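Local atomic coordinates of octenoyl-CoA reductase/carboxylase (Streptomyces sp., PDB entry 4A0S), a protein that catalyses the NADPH-dependent reductive carboxylation of 2-octenoyl-CoA, supplying an unusual extender unit for the biosynthesis of the polyketide part of cinnabaramide. Residues D36-V41 / R47-L52; P62-V67 / A103-Q108; W193-V198 / D426-L431. One frame throughout, in Å; residues are numbered along the deposited sequence.

Interaction 1: residues D36-V41 / R47-L52; sequences DMFKGV and RKSLRL
Met37 reaches across to the carbonyl oxygen and CB of Lys48 and to Ser49 CB, and with Phe38 it makes up the apolar half of this contact. Its CB already points toward segment 47-52. CG sits between the backbone N and the carbonyl carbon (chi1 73°), which places it over the centre of the Phe38 ring, 3.8 Å above the plane, so the two neighbours pack on each other before either meets its partner. The chain then runs straight through chi2, bringing SD to 3.9 Å from Ser49 CB. A bend at chi3 (-72°) turns the methyl group toward Lys48: CE lies 3.5 Å from the carbonyl oxygen of Lys48 and 3.8 Å from Lys48 CB, the two side chains crossing at about a right angle.

Phe38 meets the same two residues with the far end of its ring. CE2 comes to 3.9 Å from Ser49 CB, while CE1 lies 4.2 Å from Lys48 CB, both approaches being oblique to the ring plane. From CB onward Lys48 leads away, so its aliphatic root is what packs here, not its ammonium. Ser49 likewise gives its carbon to the contact; its hydroxyl is taken up by backbone carbonyls, chiefly that of Ala82. Nearby, Arg51 forms a salt bridge with Asp34, just ahead of segment 36-41.

The loop owes its shape to a type I turn from Asp36 to Lys39 that overlaps a type II turn from Phe38 to Val41, with Gly40 supplying the positive phi suited to the latter. These paired turns pack against the short helix 46-49, just before strand 51-52, within the enoyl reductase region of a medium-chain dehydrogenase/reductase fold, the Phe38 side chain about 9 Å from bound octanoyl-CoA.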
ATOM      1  N   ASP A  36      20.170  -3.501 -39.627  1.00 35.31           N
ATOM      2  CA  ASP A  36      21.604  -3.619 -39.312  1.00 36.97           C
ATOM      3  C   ASP A  36      22.458  -2.503 -39.897  1.00 37.15           C
ATOM      4  O   ASP A  36      23.677  -2.598 -39.877  1.00 37.58           O
ATOM      5  CB  ASP A  36      22.162  -4.971 -39.784  1.00 38.67           C
ATOM      6  CG  ASP A  36      21.364  -6.150 -39.254  1.00 40.25           C
ATOM      7  OD1 ASP A  36      21.101  -6.208 -38.023  1.00 40.88           O
ATOM      8  OD2 ASP A  36      20.992  -7.015 -40.078  1.00 43.30           O
ATOM      9  N   MET A  37      21.824  -1.445 -40.400  1.00 36.38           N
ATOM     10  CA  MET A  37      22.551  -0.388 -41.129  1.00 37.01           C
ATOM     11  C   MET A  37      23.477   0.453 -40.255  1.00 37.03           C
ATOM     12  O   MET A  37      24.317   1.188 -40.773  1.00 37.38           O
ATOM     13  CB  MET A  37      21.576   0.536 -41.839  1.00 36.25           C
ATOM     14  CG  MET A  37      20.844   1.440 -40.882  1.00 34.16           C
ATOM     15  SD  MET A  37      19.704   2.507 -41.722  1.00 32.81           S
ATOM     16  CE  MET A  37      20.845   3.642 -42.514  1.00 33.87           C
ATOM     17  N   PHE A  38      23.290   0.367 -38.940  1.00 36.39           N
ATOM     18  CA  PHE A  38      24.128   1.090 -37.993  1.00 36.74           C
ATOM     19  C   PHE A  38      25.155   0.192 -37.313  1.00 38.06           C
ATOM     20  O   PHE A  38      25.815   0.610 -36.346  1.00 38.45           O
ATOM     21  CB  PHE A  38      23.281   1.808 -36.935  1.00 35.66           C
ATOM     22  CG  PHE A  38      22.374   2.869 -37.497  1.00 33.84           C
ATOM     23  CD1 PHE A  38      22.893   3.939 -38.228  1.00 34.30           C
ATOM     24  CD2 PHE A  38      21.001   2.799 -37.285  1.00 31.96           C
ATOM     25  CE1 PHE A  38      22.050   4.924 -38.751  1.00 34.16           C
ATOM     26  CE2 PHE A  38      20.146   3.775 -37.804  1.00 31.54           C
ATOM     27  CZ  PHE A  38      20.667   4.840 -38.533  1.00 32.76           C
ATOM     28  N   LYS A  39      25.313  -1.027 -37.812  1.00 38.61           N
ATOM     29  CA  LYS A  39      26.341  -1.897 -37.279  1.00 40.20           C
ATOM     30  C   LYS A  39      27.656  -1.119 -37.281  1.00 41.30           C
ATOM     31  O   LYS A  39      28.077  -0.593 -38.311  1.00 41.95           O
ATOM     32  CB  LYS A  39      26.453  -3.181 -38.102  1.00 39.30           C
ATOM     33  CG  LYS A  39      27.503  -4.168 -37.592  1.00 41.33           C
ATOM     34  CD  LYS A  39      26.993  -5.036 -36.442  1.00 42.02           C
ATOM     35  CE  LYS A  39      26.720  -6.468 -36.904  1.00 42.65           C
ATOM     36  NZ  LYS A  39      25.338  -6.652 -37.434  1.00 41.58           N
ATOM     37  N   GLY A  40      28.266  -1.014 -36.103  1.00 42.02           N
ATOM     38  CA  GLY A  40      29.511  -0.274 -35.917  1.00 43.06           C
ATOM     39  C   GLY A  40      29.457   1.157 -36.413  1.00 42.92           C
ATOM     40  O   GLY A  40      30.403   1.633 -37.050  1.00 44.53           O
ATOM     41  N   VAL A  41      28.346   1.834 -36.134  1.00 41.51           N
ATOM     42  CA  VAL A  41      28.174   3.256 -36.444  1.00 41.02           C
ATOM     43  C   VAL A  41      28.001   4.000 -35.123  1.00 40.17           C
ATOM     44  O   VAL A  41      27.174   3.606 -34.301  1.00 39.16           O
ATOM     45  CB  VAL A  41      26.979   3.474 -37.404  1.00 40.11           C
ATOM     46  CG1 VAL A  41      26.564   4.947 -37.485  1.00 39.13           C
ATOM     47  CG2 VAL A  41      27.317   2.920 -38.791  1.00 41.10           C
ATOM     48  N   ARG A  47      17.885  10.010 -39.044  1.00 27.12           N
ATOM     49  CA  ARG A  47      17.385  10.499 -40.320  1.00 27.40           C
ATOM     50  C   ARG A  47      17.832   9.580 -41.441  1.00 28.12           C
ATOM     51  O   ARG A  47      17.310   9.653 -42.546  1.00 28.36           O
ATOM     52  CB  ARG A  47      17.861  11.918 -40.583  1.00 27.73           C
ATOM     53  CG  ARG A  47      17.359  12.910 -39.556  1.00 27.58           C
ATOM     54  CD  ARG A  47      18.075  14.238 -39.704  1.00 28.25           C
ATOM     55  NE  ARG A  47      19.504  14.068 -39.480  1.00 29.34           N
ATOM     56  CZ  ARG A  47      20.395  15.055 -39.533  1.00 30.94           C
ATOM     57  NH1 ARG A  47      20.008  16.299 -39.779  1.00 29.73           N
ATOM     58  NH2 ARG A  47      21.671  14.799 -39.308  1.00 31.14           N
ATOM     59  N   LYS A  48      18.797   8.710 -41.159  1.00 28.53           N
ATOM     60  CA  LYS A  48      19.269   7.762 -42.170  1.00 29.51           C
ATOM     61  C   LYS A  48      18.359   6.534 -42.266  1.00 29.14           C
ATOM     62  O   LYS A  48      18.311   5.856 -43.297  1.00 29.92           O
ATOM     63  CB  LYS A  48      20.720   7.359 -41.904  1.00 30.38           C
ATOM     64  CG  LYS A  48      21.674   8.525 -41.981  1.00 31.79           C
ATOM     65  CD  LYS A  48      23.114   8.072 -41.918  1.00 34.06           C
ATOM     66  CE  LYS A  48      24.064   9.243 -42.161  1.00 35.36           C
ATOM     67  NZ  LYS A  48      23.757   9.968 -43.435  1.00 36.53           N
ATOM     68  N   SER A  49      17.611   6.278 -41.198  1.00 28.30           N
ATOM     69  CA  SER A  49      16.724   5.124 -41.134  1.00 27.76           C
ATOM     70  C   SER A  49      15.275   5.502 -41.360  1.00 27.08           C
ATOM     71  O   SER A  49      14.543   4.777 -42.036  1.00 27.38           O
ATOM     72  CB  SER A  49      16.862   4.448 -39.786  1.00 27.47           C
ATOM     73  OG  SER A  49      16.550   5.389 -38.780  1.00 26.57           O
ATOM     74  N   LEU A  50      14.857   6.632 -40.791  1.00 26.52           N
ATOM     75  CA  LEU A  50      13.478   7.092 -40.922  1.00 25.81           C
ATOM     76  C   LEU A  50      13.070   7.278 -42.372  1.00 26.50           C
ATOM     77  O   LEU A  50      13.812   7.863 -43.158  1.00 27.22           O
ATOM     78  CB  LEU A  50      13.257   8.372 -40.125  1.00 25.18           C
ATOM     79  CG  LEU A  50      13.184   8.106 -38.617  1.00 24.28           C
ATOM     80  CD1 LEU A  50      13.155   9.409 -37.825  1.00 23.54           C
ATOM     81  CD2 LEU A  50      11.975   7.224 -38.250  1.00 22.56           C
ATOM     82  N   ARG A  51      11.908   6.736 -42.723  1.00 26.50           N
ATOM     83  CA  ARG A  51      11.349   6.865 -44.067  1.00 27.32           C
ATOM     84  C   ARG A  51      10.001   7.531 -43.932  1.00 26.42           C
ATOM     85  O   ARG A  51       9.312   7.331 -42.930  1.00 25.59           O
ATOM     86  CB  ARG A  51      11.154   5.504 -44.739  1.00 27.99           C
ATOM     87  CG  ARG A  51      12.320   4.517 -44.612  1.00 31.86           C
ATOM     88  CD  ARG A  51      13.418   4.737 -45.646  1.00 36.82           C
ATOM     89  NE  ARG A  51      14.703   4.224 -45.158  1.00 40.71           N
ATOM     90  CZ  ARG A  51      15.891   4.471 -45.718  1.00 41.69           C
ATOM     91  NH1 ARG A  51      15.978   5.219 -46.809  1.00 42.91           N
ATOM     92  NH2 ARG A  51      16.997   3.961 -45.186  1.00 42.21           N
ATOM     93  N   LEU A  52       9.639   8.350 -44.915  1.00 26.14           N
ATOM     94  CA  LEU A  52       8.291   8.872 -44.965  1.00 25.49           C
ATOM     95  C   LEU A  52       7.690   8.500 -46.297  1.00 25.97           C
ATOM     96  O   LEU A  52       8.178   8.918 -47.347  1.00 26.37           O
ATOM     97  CB  LEU A  52       8.259  10.384 -44.766  1.00 25.54           C
ATOM     98  CG  LEU A  52       6.868  10.989 -44.591  1.00 25.35           C
ATOM     99  CD1 LEU A  52       6.234  10.538 -43.280  1.00 23.96           C
ATOM    100  CD2 LEU A  52       6.995  12.516 -44.622  1.00 25.63           C
TER

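Interaction 2: residues P62-V67 / A103-Q108; sequences PDEVLV and ATRHDQ
Glu64, first residue of its strand, and Arg105, within a short 3-10 turn, meet across well-separated backbones, the nearest CA atoms, those of Glu64 and Ala103, being 11.5 Å apart. Long side chains close such a gap, and here they come from opposite directions. Glu64 is extended beyond CG, whereas Arg105 bends at chi3 (-51°) to present the end of its guanidinium to the carboxylate. The grip is end-on and two-pronged: Arg105 NH1 donates to Glu64 OE1 at 2.6 Å, and Arg105 NH2 to Glu64 OE2 at 2.5 Å, the latter bond almost straight at 173°. Both oxygens are met on their syn side, and the two flat groups are nearly coplanar.

The strand belongs to the curled sheet of the GroES-like domain of the medium-chain dehydrogenase/reductase family, where Glu64 also packs on Val178 of the adjoining strand 176-180. The ion pair thus ties this sheet to the loop that follows helix 89-97. Further bonds fix both partners: Glu64 OE1 accepts from the backbone N of Ala61, while Arg105 donates NH1 to Glu59 O and NE to Trp102 O. With an alanine in place of Glu64, the guanidinium of Arg105 would probably be left without its countercharge and the Ala61 N-H without this acceptor.

On the loop side, Gln108 NE2 donates to Arg105 O at 2.9 Å, folding the chain back on the residue that carries the charge. Beside the strand's start, Pro62 packs on Gly127 of the second subunit.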
ATOM      1  N   PRO A  62     -11.370  -5.967 -33.960  1.00 15.21           N
ATOM      2  CA  PRO A  62     -12.656  -5.512 -33.430  1.00 15.18           C
ATOM      3  C   PRO A  62     -12.550  -4.592 -32.215  1.00 14.82           C
ATOM      4  O   PRO A  62     -13.498  -3.862 -31.914  1.00 14.84           O
ATOM      5  CB  PRO A  62     -13.377  -6.810 -33.053  1.00 15.40           C
ATOM      6  CG  PRO A  62     -12.288  -7.833 -32.947  1.00 15.54           C
ATOM      7  CD  PRO A  62     -11.233  -7.430 -33.913  1.00 15.43           C
ATOM      8  N   ASP A  63     -11.411  -4.618 -31.533  1.00 14.57           N
ATOM      9  CA  ASP A  63     -11.245  -3.831 -30.320  1.00 14.30           C
ATOM     10  C   ASP A  63     -10.403  -2.595 -30.655  1.00 14.14           C
ATOM     11  O   ASP A  63      -9.955  -1.877 -29.769  1.00 13.94           O
ATOM     12  CB  ASP A  63     -10.535  -4.657 -29.264  1.00 14.21           C
ATOM     13  CG  ASP A  63      -9.125  -5.035 -29.682  1.00 15.69           C
ATOM     14  OD1 ASP A  63      -8.869  -5.184 -30.908  1.00 16.95           O
ATOM     15  OD2 ASP A  63      -8.254  -5.168 -28.791  1.00 20.26           O
ATOM     16  N   GLU A  64     -10.207  -2.350 -31.943  1.00 14.29           N
ATOM     17  CA  GLU A  64      -9.329  -1.267 -32.354  1.00 14.22           C
ATOM     18  C   GLU A  64     -10.067  -0.095 -32.940  1.00 14.34           C
ATOM     19  O   GLU A  64     -11.207  -0.211 -33.368  1.00 14.56           O
ATOM     20  CB  GLU A  64      -8.320  -1.764 -33.368  1.00 14.38           C
ATOM     21  CG  GLU A  64      -7.147  -2.475 -32.747  1.00 14.28           C
ATOM     22  CD  GLU A  64      -6.312  -3.192 -33.785  1.00 15.12           C
ATOM     23  OE1 GLU A  64      -6.617  -3.082 -34.991  1.00 15.76           O
ATOM     24  OE2 GLU A  64      -5.350  -3.887 -33.404  1.00 17.29           O
ATOM     25  N   VAL A  65      -9.371   1.034 -32.994  1.00 14.26           N
ATOM     26  CA  VAL A  65      -9.930   2.252 -33.514  1.00 14.42           C
ATOM     27  C   VAL A  65      -8.922   2.826 -34.475  1.00 14.54           C
ATOM     28  O   VAL A  65      -7.724   2.795 -34.214  1.00 14.39           O
ATOM     29  CB  VAL A  65     -10.211   3.248 -32.375  1.00 14.27           C
ATOM     30  CG1 VAL A  65     -10.679   4.541 -32.921  1.00 14.50           C
ATOM     31  CG2 VAL A  65     -11.272   2.670 -31.417  1.00 14.24           C
ATOM     32  N   LEU A  66      -9.417   3.292 -35.619  1.00 14.88           N
ATOM     33  CA  LEU A  66      -8.548   3.934 -36.571  1.00 15.08           C
ATOM     34  C   LEU A  66      -8.684   5.394 -36.270  1.00 15.10           C
ATOM     35  O   LEU A  66      -9.782   5.927 -36.281  1.00 15.27           O
ATOM     36  CB  LEU A  66      -8.987   3.635 -37.989  1.00 15.54           C
ATOM     37  CG  LEU A  66      -8.111   4.249 -39.074  1.00 15.86           C
ATOM     38  CD1 LEU A  66      -6.673   3.681 -39.053  1.00 15.74           C
ATOM     39  CD2 LEU A  66      -8.818   3.939 -40.376  1.00 16.39           C
ATOM     40  N   VAL A  67      -7.559   6.029 -35.999  1.00 14.97           N
ATOM     41  CA  VAL A  67      -7.532   7.436 -35.661  1.00 15.02           C
ATOM     42  C   VAL A  67      -6.889   8.159 -36.829  1.00 15.37           C
ATOM     43  O   VAL A  67      -5.850   7.716 -37.300  1.00 15.40           O
ATOM     44  CB  VAL A  67      -6.666   7.663 -34.394  1.00 14.68           C
ATOM     45  CG1 VAL A  67      -6.478   9.149 -34.096  1.00 14.79           C
ATOM     46  CG2 VAL A  67      -7.280   6.944 -33.213  1.00 14.40           C
ATOM     47  N   ALA A 103      -2.879 -10.129 -34.116  1.00 16.83           N
ATOM     48  CA  ALA A 103      -1.521  -9.628 -33.874  1.00 16.62           C
ATOM     49  C   ALA A 103      -0.614  -9.753 -35.089  1.00 17.27           C
ATOM     50  O   ALA A 103       0.345  -8.998 -35.206  1.00 16.71           O
ATOM     51  CB  ALA A 103      -0.887 -10.303 -32.666  1.00 16.93           C
ATOM     52  N   THR A 104      -0.912 -10.684 -35.997  1.00 17.80           N
ATOM     53  CA  THR A 104       0.040 -10.943 -37.088  1.00 19.17           C
ATOM     54  C   THR A 104       0.203  -9.711 -37.974  1.00 18.63           C
ATOM     55  O   THR A 104       1.225  -9.542 -38.601  1.00 19.33           O
ATOM     56  CB  THR A 104      -0.297 -12.188 -37.973  1.00 20.14           C
ATOM     57  OG1 THR A 104      -1.339 -11.856 -38.886  1.00 23.70           O
ATOM     58  CG2 THR A 104      -0.703 -13.376 -37.136  1.00 20.43           C
ATOM     59  N   ARG A 105      -0.806  -8.846 -37.999  1.00 18.09           N
ATOM     60  CA  ARG A 105      -0.739  -7.615 -38.791  1.00 17.92           C
ATOM     61  C   ARG A 105       0.469  -6.762 -38.461  1.00 17.73           C
ATOM     62  O   ARG A 105       0.988  -6.072 -39.333  1.00 17.65           O
ATOM     63  CB  ARG A 105      -1.993  -6.767 -38.616  1.00 17.24           C
ATOM     64  CG  ARG A 105      -3.283  -7.378 -39.173  1.00 17.16           C
ATOM     65  CD  ARG A 105      -4.438  -6.590 -38.576  1.00 17.14           C
ATOM     66  NE  ARG A 105      -4.263  -6.518 -37.118  1.00 17.23           N
ATOM     67  CZ  ARG A 105      -4.689  -5.537 -36.335  1.00 16.00           C
ATOM     68  NH1 ARG A 105      -5.346  -4.496 -36.836  1.00 16.85           N
ATOM     69  NH2 ARG A 105      -4.459  -5.613 -35.038  1.00 15.27           N
ATOM     70  N   HIS A 106       0.924  -6.828 -37.209  1.00 17.42           N
ATOM     71  CA  HIS A 106       2.037  -6.012 -36.750  1.00 17.91           C
ATOM     72  C   HIS A 106       3.353  -6.341 -37.418  1.00 18.72           C
ATOM     73  O   HIS A 106       4.245  -5.497 -37.482  1.00 18.95           O
ATOM     74  CB  HIS A 106       2.164  -6.104 -35.235  1.00 17.21           C
ATOM     75  CG  HIS A 106       1.022  -5.466 -34.554  1.00 16.71           C
ATOM     76  ND1 HIS A 106       0.943  -4.101 -34.395  1.00 15.94           N
ATOM     77  CD2 HIS A 106      -0.152  -5.973 -34.123  1.00 15.62           C
ATOM     78  CE1 HIS A 106      -0.214  -3.800 -33.834  1.00 15.63           C
ATOM     79  NE2 HIS A 106      -0.896  -4.918 -33.665  1.00 16.60           N
ATOM     80  N   ASP A 107       3.446  -7.557 -37.939  1.00 19.80           N
ATOM     81  CA  ASP A 107       4.685  -8.008 -38.536  1.00 21.21           C
ATOM     82  C   ASP A 107       4.663  -7.638 -40.010  1.00 21.47           C
ATOM     83  O   ASP A 107       4.021  -8.281 -40.840  1.00 22.21           O
ATOM     84  CB  ASP A 107       4.907  -9.496 -38.262  1.00 21.71           C
ATOM     85  CG  ASP A 107       6.112 -10.055 -38.986  1.00 24.39           C
ATOM     86  OD1 ASP A 107       7.001  -9.279 -39.420  1.00 23.85           O
ATOM     87  OD2 ASP A 107       6.169 -11.294 -39.097  1.00 25.38           O
ATOM     88  N   GLN A 108       5.356  -6.542 -40.295  1.00 21.91           N
ATOM     89  CA  GLN A 108       5.396  -5.926 -41.602  1.00 22.21           C
ATOM     90  C   GLN A 108       6.843  -5.543 -41.905  1.00 23.22           C
ATOM     91  O   GLN A 108       7.630  -5.351 -40.967  1.00 22.85           O
ATOM     92  CB  GLN A 108       4.509  -4.669 -41.601  1.00 21.51           C
ATOM     93  CG  GLN A 108       3.016  -4.934 -41.422  1.00 21.02           C
ATOM     94  CD  GLN A 108       2.452  -5.893 -42.460  1.00 22.39           C
ATOM     95  OE1 GLN A 108       2.996  -6.015 -43.564  1.00 22.81           O
ATOM     96  NE2 GLN A 108       1.366  -6.586 -42.112  1.00 21.73           N
TER

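Interaction 3: residues W193-V198 / D426-L431; sequences WEEAAV and DLRARL
Glu195 and Arg428 join two helical segments that lie 228 residues apart in the chain, and between these two segments the contact is a single ion pair. Along the first helix, Trp193 comes first; its indole makes a cation-pi contact with Lys187 and meets the ring of His136, and its carbonyl oxygen accepts from Ala197 N at 2.8 Å and also from Ser118 OG. Glu194 turns to another partner, its OE2 accepting the backbone N-H of Gly419.

Glu195 is the residue that points at segment 426-431. Its chain is extended beyond CG, and Arg428 comes to it from the opposite direction, straight from CG to NE after CG leaves anti to its own backbone N (chi1 -179°). The groups meet end-on: Arg428 NH1 donates to Glu195 OE1 at 2.6 Å, and Arg428 NH2 to Glu195 OE2, also at 2.6 Å. Each oxygen uses its syn lone pair, and with the carboxylate and guanidinium planes only 14° apart the donors lie close to the ideal layout for a bidentate pair. The buried carboxylate has more partners, OE1 taking the N-H of Thr192 and OE2 the amide of Asn437. Arg428 has further partners too, His190 O at NH1 and Glu433 at NH2; this pinning from several sides should keep both flat groups from rotating.

Past Ala196, which leans on Lys187, the walk ends at Ala197 and Val198. These lie over the curled sheet: Trp193 and Ala197 rest on strand 64-73, Glu195 and Val198 touch Met384 of strand 384-389, and Val198 also packs on strand 408-412, while helix 425-431 stands off on the Glu195 side, followed by the short helix 433-436.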
ATOM      1  N   TRP A 193      -4.039  20.350 -31.334  1.00 18.35           N
ATOM      2  CA  TRP A 193      -3.674  18.972 -31.627  1.00 18.04           C
ATOM      3  C   TRP A 193      -2.277  18.646 -31.147  1.00 17.86           C
ATOM      4  O   TRP A 193      -2.064  17.653 -30.430  1.00 17.54           O
ATOM      5  CB  TRP A 193      -3.776  18.696 -33.114  1.00 18.21           C
ATOM      6  CG  TRP A 193      -5.130  18.821 -33.626  1.00 18.38           C
ATOM      7  CD1 TRP A 193      -5.589  19.775 -34.485  1.00 18.79           C
ATOM      8  CD2 TRP A 193      -6.255  17.987 -33.310  1.00 18.21           C
ATOM      9  NE1 TRP A 193      -6.914  19.578 -34.740  1.00 18.88           N
ATOM     10  CE2 TRP A 193      -7.354  18.488 -34.031  1.00 18.53           C
ATOM     11  CE3 TRP A 193      -6.437  16.853 -32.495  1.00 18.28           C
ATOM     12  CZ2 TRP A 193      -8.621  17.893 -33.976  1.00 18.51           C
ATOM     13  CZ3 TRP A 193      -7.691  16.264 -32.438  1.00 17.81           C
ATOM     14  CH2 TRP A 193      -8.771  16.793 -33.159  1.00 18.24           C
ATOM     15  N   GLU A 194      -1.328  19.495 -31.537  1.00 18.11           N
ATOM     16  CA  GLU A 194       0.062  19.272 -31.207  1.00 18.05           C
ATOM     17  C   GLU A 194       0.285  19.349 -29.687  1.00 17.92           C
ATOM     18  O   GLU A 194       1.066  18.581 -29.118  1.00 17.83           O
ATOM     19  CB  GLU A 194       0.973  20.235 -31.981  1.00 18.40           C
ATOM     20  CG  GLU A 194       0.667  21.711 -31.746  1.00 20.05           C
ATOM     21  CD  GLU A 194      -0.417  22.269 -32.663  1.00 22.43           C
ATOM     22  OE1 GLU A 194      -1.270  21.510 -33.183  1.00 20.01           O
ATOM     23  OE2 GLU A 194      -0.405  23.503 -32.852  1.00 25.04           O
ATOM     24  N   GLU A 195      -0.429  20.244 -29.017  1.00 17.95           N
ATOM     25  CA  GLU A 195      -0.329  20.343 -27.556  1.00 17.81           C
ATOM     26  C   GLU A 195      -0.834  19.073 -26.868  1.00 17.43           C
ATOM     27  O   GLU A 195      -0.214  18.564 -25.926  1.00 17.23           O
ATOM     28  CB  GLU A 195      -1.166  21.505 -27.063  1.00 18.05           C
ATOM     29  CG  GLU A 195      -0.529  22.864 -27.240  1.00 18.45           C
ATOM     30  CD  GLU A 195      -1.557  23.971 -27.137  1.00 18.77           C
ATOM     31  OE1 GLU A 195      -2.709  23.678 -26.790  1.00 18.67           O
ATOM     32  OE2 GLU A 195      -1.203  25.140 -27.395  1.00 20.40           O
ATOM     33  N   ALA A 196      -1.978  18.592 -27.339  1.00 17.37           N
ATOM     34  CA  ALA A 196      -2.600  17.368 -26.836  1.00 17.06           C
ATOM     35  C   ALA A 196      -1.698  16.144 -27.087  1.00 16.83           C
ATOM     36  O   ALA A 196      -1.537  15.293 -26.212  1.00 16.59           O
ATOM     37  CB  ALA A 196      -3.953  17.176 -27.482  1.00 17.12           C
ATOM     38  N   ALA A 197      -1.077  16.106 -28.266  1.00 16.95           N
ATOM     39  CA  ALA A 197      -0.242  14.992 -28.722  1.00 16.82           C
ATOM     40  C   ALA A 197       1.043  14.788 -27.927  1.00 16.74           C
ATOM     41  O   ALA A 197       1.532  13.660 -27.833  1.00 16.58           O
ATOM     42  CB  ALA A 197       0.109  15.178 -30.187  1.00 17.05           C
ATOM     43  N   VAL A 198       1.593  15.867 -27.365  1.00 16.89           N
ATOM     44  CA  VAL A 198       2.922  15.786 -26.749  1.00 16.90           C
ATOM     45  C   VAL A 198       2.951  15.055 -25.406  1.00 16.65           C
ATOM     46  O   VAL A 198       3.990  14.604 -24.960  1.00 16.63           O
ATOM     47  CB  VAL A 198       3.619  17.176 -26.625  1.00 17.20           C
ATOM     48  CG1 VAL A 198       3.970  17.731 -27.988  1.00 17.48           C
ATOM     49  CG2 VAL A 198       2.773  18.162 -25.816  1.00 17.53           C
ATOM     50  N   ASP A 426     -12.805  28.799 -24.739  1.00 25.17           N
ATOM     51  CA  ASP A 426     -13.068  29.533 -23.491  1.00 25.65           C
ATOM     52  C   ASP A 426     -12.179  29.057 -22.373  1.00 24.80           C
ATOM     53  O   ASP A 426     -11.552  29.855 -21.675  1.00 25.33           O
ATOM     54  CB  ASP A 426     -14.524  29.398 -23.067  1.00 26.22           C
ATOM     55  CG  ASP A 426     -15.454  30.203 -23.950  1.00 28.12           C
ATOM     56  OD1 ASP A 426     -14.993  30.784 -24.958  1.00 27.99           O
ATOM     57  OD2 ASP A 426     -16.657  30.227 -23.645  1.00 31.46           O
ATOM     58  N   LEU A 427     -12.124  27.745 -22.204  1.00 23.79           N
ATOM     59  CA  LEU A 427     -11.209  27.173 -21.242  1.00 22.63           C
ATOM     60  C   LEU A 427      -9.805  27.569 -21.630  1.00 22.11           C
ATOM     61  O   LEU A 427      -9.032  28.020 -20.786  1.00 21.76           O
ATOM     62  CB  LEU A 427     -11.323  25.662 -21.221  1.00 22.33           C
ATOM     63  CG  LEU A 427     -10.408  24.978 -20.214  1.00 21.97           C
ATOM     64  CD1 LEU A 427     -10.641  25.575 -18.842  1.00 21.76           C
ATOM     65  CD2 LEU A 427     -10.686  23.478 -20.220  1.00 20.84           C
ATOM     66  N   ARG A 428      -9.475  27.422 -22.907  1.00 21.55           N
ATOM     67  CA  ARG A 428      -8.136  27.780 -23.329  1.00 21.63           C
ATOM     68  C   ARG A 428      -7.809  29.225 -22.922  1.00 22.38           C
ATOM     69  O   ARG A 428      -6.768  29.480 -22.331  1.00 22.49           O
ATOM     70  CB  ARG A 428      -7.938  27.563 -24.817  1.00 21.36           C
ATOM     71  CG  ARG A 428      -6.545  27.894 -25.275  1.00 20.78           C
ATOM     72  CD  ARG A 428      -6.410  27.615 -26.739  1.00 20.75           C
ATOM     73  NE  ARG A 428      -5.033  27.765 -27.159  1.00 20.32           N
ATOM     74  CZ  ARG A 428      -4.100  26.832 -27.002  1.00 19.76           C
ATOM     75  NH1 ARG A 428      -4.402  25.666 -26.446  1.00 19.09           N
ATOM     76  NH2 ARG A 428      -2.869  27.077 -27.414  1.00 19.61           N
ATOM     77  N   ALA A 429      -8.725  30.147 -23.208  1.00 23.34           N
ATOM     78  CA  ALA A 429      -8.570  31.549 -22.837  1.00 24.28           C
ATOM     79  C   ALA A 429      -8.394  31.721 -21.318  1.00 24.42           C
ATOM     80  O   ALA A 429      -7.528  32.484 -20.873  1.00 24.71           O
ATOM     81  CB  ALA A 429      -9.773  32.350 -23.329  1.00 24.95           C
ATOM     82  N   ARG A 430      -9.207  31.008 -20.538  1.00 29.28           N
ATOM     83  CA  ARG A 430      -9.129  31.051 -19.078  1.00 30.07           C
ATOM     84  C   ARG A 430      -7.764  30.594 -18.551  1.00 28.93           C
ATOM     85  O   ARG A 430      -7.202  31.218 -17.645  1.00 29.90           O
ATOM     86  CB  ARG A 430     -10.254  30.227 -18.441  1.00 30.88           C
ATOM     87  CG  ARG A 430     -11.577  30.995 -18.259  1.00 34.85           C
ATOM     88  CD  ARG A 430     -12.710  30.075 -17.828  1.00 38.55           C
ATOM     89  NE  ARG A 430     -13.108  29.169 -18.914  1.00 41.73           N
ATOM     90  CZ  ARG A 430     -13.826  28.057 -18.756  1.00 42.88           C
ATOM     91  NH1 ARG A 430     -14.240  27.686 -17.551  1.00 45.21           N
ATOM     92  NH2 ARG A 430     -14.130  27.310 -19.805  1.00 43.69           N
ATOM     93  N   LEU A 431      -7.230  29.518 -19.125  1.00 27.09           N
ATOM     94  CA  LEU A 431      -5.950  28.978 -18.671  1.00 26.34           C
ATOM     95  C   LEU A 431      -4.816  29.814 -19.224  1.00 26.18           C
ATOM     96  O   LEU A 431      -3.817  30.064 -18.549  1.00 26.50           O
ATOM     97  CB  LEU A 431      -5.793  27.500 -19.051  1.00 25.39           C
ATOM     98  CG  LEU A 431      -6.756  26.515 -18.359  1.00 26.44           C
ATOM     99  CD1 LEU A 431      -6.679  25.138 -19.008  1.00 25.43           C
ATOM    100  CD2 LEU A 431      -6.514  26.419 -16.854  1.00 28.03           C
TER

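How the interactions relate
The three contacts follow one another along the chain without touching. Interactions 2 and 3 approach most closely, about 7 Å between nearest atoms although their centres are 29 Å apart, and they meet the same sheet: strand 64-73 supplies the glutamate of interaction 2 near its start and a packing surface for the first helix of interaction 3 farther along. Both are bidentate glutamate-arginine pairs away from the annotated sites. Interaction 1 differs in being apolar and in lying near the ligands, about 9 Å from octanoyl-CoA and 10 Å from the NADP-binding Trp80, measured from the Phe38 side chain. Its centre is 26 Å from that of interaction 2 and 35 Å from that of interaction 3.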